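Local coordinates for EtuB protein (Clostridium kluyveri DSM 555, PDB 3IO0) that forms trimers of tandem-domain subunits that probably tile the protein shell of a bacterial microcompartment associated with ethanol utilisation, at residues Asp108-Leu122 and Leu215-Thr229. Numbering follows the deposited sequence.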
# COMPACT_ATOMS: atom_id res chain seq x y z
N ASP A 108 16.44 -5.02 -17.84
CA ASP A 108 17.23 -3.80 -17.65
C ASP A 108 17.13 -2.88 -18.84
O ASP A 108 17.17 -1.65 -18.68
CB ASP A 108 18.68 -4.14 -17.39
CG ASP A 108 18.87 -4.82 -16.06
OD1 ASP A 108 18.80 -4.12 -15.04
OD2 ASP A 108 19.08 -6.05 -16.05
N LYS A 109 16.99 -3.46 -20.03
CA LYS A 109 16.75 -2.70 -21.25
C LYS A 109 15.55 -1.79 -21.04
O LYS A 109 15.63 -0.58 -21.30
CB LYS A 109 16.51 -3.65 -22.43
CG LYS A 109 15.79 -3.05 -23.64
CD LYS A 109 16.10 -3.87 -24.88
CE LYS A 109 14.93 -3.96 -25.85
NZ LYS A 109 14.16 -5.25 -25.69
N TYR A 110 14.46 -2.37 -20.53
CA TYR A 110 13.21 -1.63 -20.37
C TYR A 110 13.17 -0.65 -19.21
O TYR A 110 12.56 0.40 -19.31
CB TYR A 110 12.04 -2.60 -20.30
CG TYR A 110 11.78 -3.23 -21.63
CD1 TYR A 110 11.43 -2.45 -22.73
CD2 TYR A 110 11.88 -4.60 -21.81
CE1 TYR A 110 11.20 -3.02 -23.96
CE2 TYR A 110 11.65 -5.19 -23.04
CZ TYR A 110 11.30 -4.39 -24.11
OH TYR A 110 11.06 -4.94 -25.33
N LEU A 111 13.82 -1.01 -18.11
CA LEU A 111 13.98 -0.09 -16.99
C LEU A 111 14.64 1.23 -17.44
O LEU A 111 14.53 2.25 -16.75
CB LEU A 111 14.80 -0.75 -15.89
CG LEU A 111 14.10 -1.85 -15.10
CD1 LEU A 111 15.12 -2.74 -14.41
CD2 LEU A 111 13.12 -1.27 -14.08
N GLY A 112 15.29 1.21 -18.60
CA GLY A 112 15.84 2.41 -19.19
C GLY A 112 14.79 3.47 -19.44
O GLY A 112 15.10 4.65 -19.53
N ASN A 113 13.54 3.03 -19.56
CA ASN A 113 12.40 3.91 -19.73
C ASN A 113 11.82 4.45 -18.42
O ASN A 113 10.79 5.13 -18.42
CB ASN A 113 11.31 3.19 -20.52
CG ASN A 113 11.68 2.98 -21.96
OD1 ASN A 113 11.50 1.90 -22.51
ND2 ASN A 113 12.21 4.01 -22.59
N VAL A 114 12.46 4.14 -17.30
CA VAL A 114 12.02 4.65 -16.02
C VAL A 114 12.92 5.81 -15.64
O VAL A 114 14.13 5.66 -15.55
CB VAL A 114 12.05 3.56 -14.91
CG1 VAL A 114 11.68 4.15 -13.55
CG2 VAL A 114 11.12 2.42 -15.25
N TYR A 115 12.32 6.98 -15.42
CA TYR A 115 13.06 8.14 -14.95
C TYR A 115 12.74 8.33 -13.48
O TYR A 115 11.58 8.50 -13.12
CB TYR A 115 12.64 9.39 -15.74
CG TYR A 115 12.93 9.30 -17.22
CD1 TYR A 115 12.11 8.55 -18.08
CD2 TYR A 115 14.03 9.96 -17.77
CE1 TYR A 115 12.37 8.47 -19.44
CE2 TYR A 115 14.30 9.88 -19.13
CZ TYR A 115 13.47 9.14 -19.96
OH TYR A 115 13.75 9.06 -21.31
N LEU A 116 13.75 8.25 -12.61
CA LEU A 116 13.52 8.41 -11.17
C LEU A 116 13.89 9.80 -10.69
O LEU A 116 14.64 10.52 -11.35
CB LEU A 116 14.32 7.41 -10.34
CG LEU A 116 14.09 5.91 -10.43
CD1 LEU A 116 15.19 5.21 -9.63
CD2 LEU A 116 12.71 5.51 -9.92
N CYS A 117 13.37 10.15 -9.53
CA CYS A 117 13.79 11.35 -8.84
C CYS A 117 13.11 11.40 -7.49
O CYS A 117 12.29 10.55 -7.15
CB CYS A 117 13.44 12.59 -9.64
SG CYS A 117 11.75 13.05 -9.51
N ASP A 118 13.45 12.42 -6.72
CA ASP A 118 13.09 12.46 -5.32
C ASP A 118 11.58 12.48 -5.08
O ASP A 118 11.09 11.81 -4.17
CB ASP A 118 13.77 13.65 -4.64
CG ASP A 118 13.28 13.83 -3.22
OD1 ASP A 118 13.80 13.11 -2.34
OD2 ASP A 118 12.36 14.66 -3.01
N ALA A 119 10.86 13.25 -5.88
CA ALA A 119 9.44 13.45 -5.64
C ALA A 119 8.54 12.46 -6.38
O ALA A 119 7.32 12.47 -6.19
CB ALA A 119 9.04 14.88 -5.94
N GLY A 120 9.13 11.60 -7.21
CA GLY A 120 8.34 10.62 -7.93
C GLY A 120 9.10 9.98 -9.07
O GLY A 120 10.28 9.71 -8.95
N HIS A 121 8.40 9.73 -10.17
CA HIS A 121 8.98 9.04 -11.30
C HIS A 121 8.15 9.23 -12.57
O HIS A 121 7.01 9.69 -12.51
CB HIS A 121 9.11 7.55 -11.00
CG HIS A 121 7.83 6.92 -10.52
ND1 HIS A 121 6.79 6.60 -11.36
CD2 HIS A 121 7.44 6.54 -9.28
CE1 HIS A 121 5.81 6.06 -10.67
NE2 HIS A 121 6.18 6.01 -9.40
N LEU A 122 8.74 8.88 -13.70
CA LEU A 122 8.03 8.85 -14.96
C LEU A 122 8.39 7.56 -15.68
O LEU A 122 9.54 7.12 -15.61
CB LEU A 122 8.41 10.06 -15.81
CG LEU A 122 7.81 10.11 -17.22
CD1 LEU A 122 6.38 10.57 -17.18
CD2 LEU A 122 8.61 11.03 -18.11
N LEU A 215 7.95 17.60 -14.05
CA LEU A 215 8.83 17.17 -12.97
C LEU A 215 9.94 18.19 -12.73
O LEU A 215 10.25 18.52 -11.59
CB LEU A 215 9.40 15.80 -13.28
CG LEU A 215 8.88 14.56 -12.56
CD1 LEU A 215 7.68 14.82 -11.67
CD2 LEU A 215 8.57 13.50 -13.60
N ARG A 216 10.51 18.70 -13.83
CA ARG A 216 11.55 19.72 -13.77
C ARG A 216 11.03 21.02 -13.19
O ARG A 216 11.67 21.59 -12.30
CB ARG A 216 12.18 19.96 -15.14
CG ARG A 216 12.96 18.76 -15.63
CD ARG A 216 14.22 19.14 -16.39
NE ARG A 216 14.92 17.94 -16.85
CZ ARG A 216 14.60 17.26 -17.95
NH1 ARG A 216 13.58 17.65 -18.72
NH2 ARG A 216 15.29 16.18 -18.28
N SER A 217 9.86 21.48 -13.68
CA SER A 217 9.17 22.64 -13.10
C SER A 217 9.03 22.51 -11.59
O SER A 217 9.02 23.51 -10.89
CB SER A 217 7.78 22.83 -13.69
OG SER A 217 7.80 23.16 -15.06
N MET A 218 8.92 21.27 -11.11
CA MET A 218 8.81 20.99 -9.67
C MET A 218 10.16 20.97 -8.96
O MET A 218 10.24 20.58 -7.81
CB MET A 218 8.13 19.64 -9.42
CG MET A 218 6.74 19.49 -9.98
SD MET A 218 6.09 17.80 -9.83
CE MET A 218 6.13 17.54 -8.05
N GLY A 219 11.22 21.38 -9.67
CA GLY A 219 12.58 21.38 -9.10
C GLY A 219 13.26 20.02 -9.04
O GLY A 219 14.24 19.83 -8.33
N GLN A 220 12.73 19.08 -9.81
CA GLN A 220 13.24 17.72 -9.80
C GLN A 220 14.22 17.53 -10.93
O GLN A 220 14.14 18.22 -11.96
CB GLN A 220 12.09 16.71 -9.96
CG GLN A 220 11.07 16.73 -8.84
CD GLN A 220 11.71 16.48 -7.50
OE1 GLN A 220 12.12 15.37 -7.19
NE2 GLN A 220 11.81 17.53 -6.71
N ASP A 221 15.12 16.57 -10.74
CA ASP A 221 16.04 16.18 -11.78
C ASP A 221 15.82 14.71 -12.16
O ASP A 221 16.53 13.82 -11.70
CB ASP A 221 17.48 16.43 -11.32
CG ASP A 221 18.51 16.16 -12.42
OD1 ASP A 221 18.13 16.01 -13.61
OD2 ASP A 221 19.71 16.11 -12.07
N PRO A 222 14.82 14.46 -13.03
CA PRO A 222 14.44 13.09 -13.37
C PRO A 222 15.43 12.41 -14.32
O PRO A 222 15.77 12.98 -15.36
CB PRO A 222 13.08 13.28 -14.04
CG PRO A 222 13.12 14.63 -14.63
CD PRO A 222 14.02 15.46 -13.76
N VAL A 223 15.89 11.21 -13.97
CA VAL A 223 16.93 10.52 -14.75
C VAL A 223 16.71 9.02 -14.94
O VAL A 223 16.59 8.26 -13.98
CB VAL A 223 18.37 10.76 -14.17
CG1 VAL A 223 18.84 12.20 -14.42
CG2 VAL A 223 18.44 10.41 -12.68
N SER A 224 16.67 8.60 -16.19
CA SER A 224 16.71 7.18 -16.50
C SER A 224 18.14 6.74 -16.40
O SER A 224 19.01 7.58 -16.19
CB SER A 224 16.29 6.98 -17.95
OG SER A 224 17.04 5.96 -18.57
N MET A 225 18.44 5.45 -16.36
CA MET A 225 18.13 4.56 -15.28
C MET A 225 19.34 3.63 -15.12
O MET A 225 19.53 3.15 -14.00
CB MET A 225 16.79 3.81 -15.31
CG MET A 225 16.23 3.66 -13.85
SD MET A 225 15.51 2.07 -13.29
CE MET A 225 15.06 2.36 -11.58
N SER A 226 20.16 3.33 -16.16
CA SER A 226 19.93 3.15 -17.65
C SER A 226 19.77 4.28 -18.74
O SER A 226 20.27 5.40 -18.58
CB SER A 226 18.94 2.00 -17.91
OG SER A 226 19.12 1.51 -19.23
N LYS A 227 19.12 3.95 -19.86
CA LYS A 227 18.79 4.90 -20.94
C LYS A 227 17.58 4.39 -21.78
O LYS A 227 17.39 3.17 -21.89
CB LYS A 227 20.02 5.15 -21.82
CG LYS A 227 19.87 4.69 -23.27
CD LYS A 227 20.98 3.75 -23.71
CE LYS A 227 20.62 3.12 -25.05
NZ LYS A 227 21.66 2.14 -25.47
N PRO A 228 16.77 5.30 -22.40
CA PRO A 228 15.45 4.89 -22.95
C PRO A 228 15.54 4.06 -24.22
O PRO A 228 16.64 3.84 -24.70
CB PRO A 228 14.75 6.24 -23.23
CG PRO A 228 15.84 7.18 -23.49
CD PRO A 228 17.02 6.73 -22.64
N THR A 229 14.41 3.62 -24.76
CA THR A 229 14.40 2.72 -25.92
C THR A 229 13.72 3.25 -27.19
O THR A 229 13.65 2.51 -28.18
CB THR A 229 13.79 1.33 -25.57
OG1 THR A 229 12.38 1.46 -25.37
CG2 THR A 229 14.43 0.73 -24.33
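L116 and V223 face each other in a single antiparallel bridge as a hydrogen-bonded pair, N of L116 lying 3.2 Å from O of V223 and N of V223 3.0 Å from O of L116, so that the C-terminal tail runs along the outermost strand 114-117 of the second sheet. This belongs to the second of two tandem, circularly permuted BMC domains: helix 197-217 ends in a Schellman motif with G219 at C-prime, and the chain then turns back along the edge of the sheet.

Around the bridge the side chains divide between two sides of the paired segments, Y115 and P222 on one and L116 and M225 on the other. Y115 and P222 turn towards helix 197-217, where both touch L212. The CB of S224 sits over one face of the Y115 ring, 3.9 Å from its centroid, in a CH-pi contact, while L122 O meets the ring's edge in plane. The hydroxyl of S224 donates to G112 O, within the type I turn L111-V114 that leads from helix 93-111 into strand 114-117. M225, bent at chi2 (-137°), brings its SD against the CB atoms of L111 and V114 and reaches on to L116, with CE 3.5 Å from CD1. Farther along, the ring of P228 lies across the hydroxyl end of Y115, its CB 3.6 Å from OH.

At the other end Q220 reaches into the type I turn C117-G120. Its chain folds at chi2 (-57°), laying the amide beside the methyl of A119, with CD 3.5 Å from CB. L215 meanwhile packs CD2 against CB of L122. The same turn reaches a second subunit of the trimer, whose R46 donates to A119 O. The backbone N of A119 completes the link with a hydrogen bond to Q220 OE1, 2.8 Å long, approaching from above the amide plane.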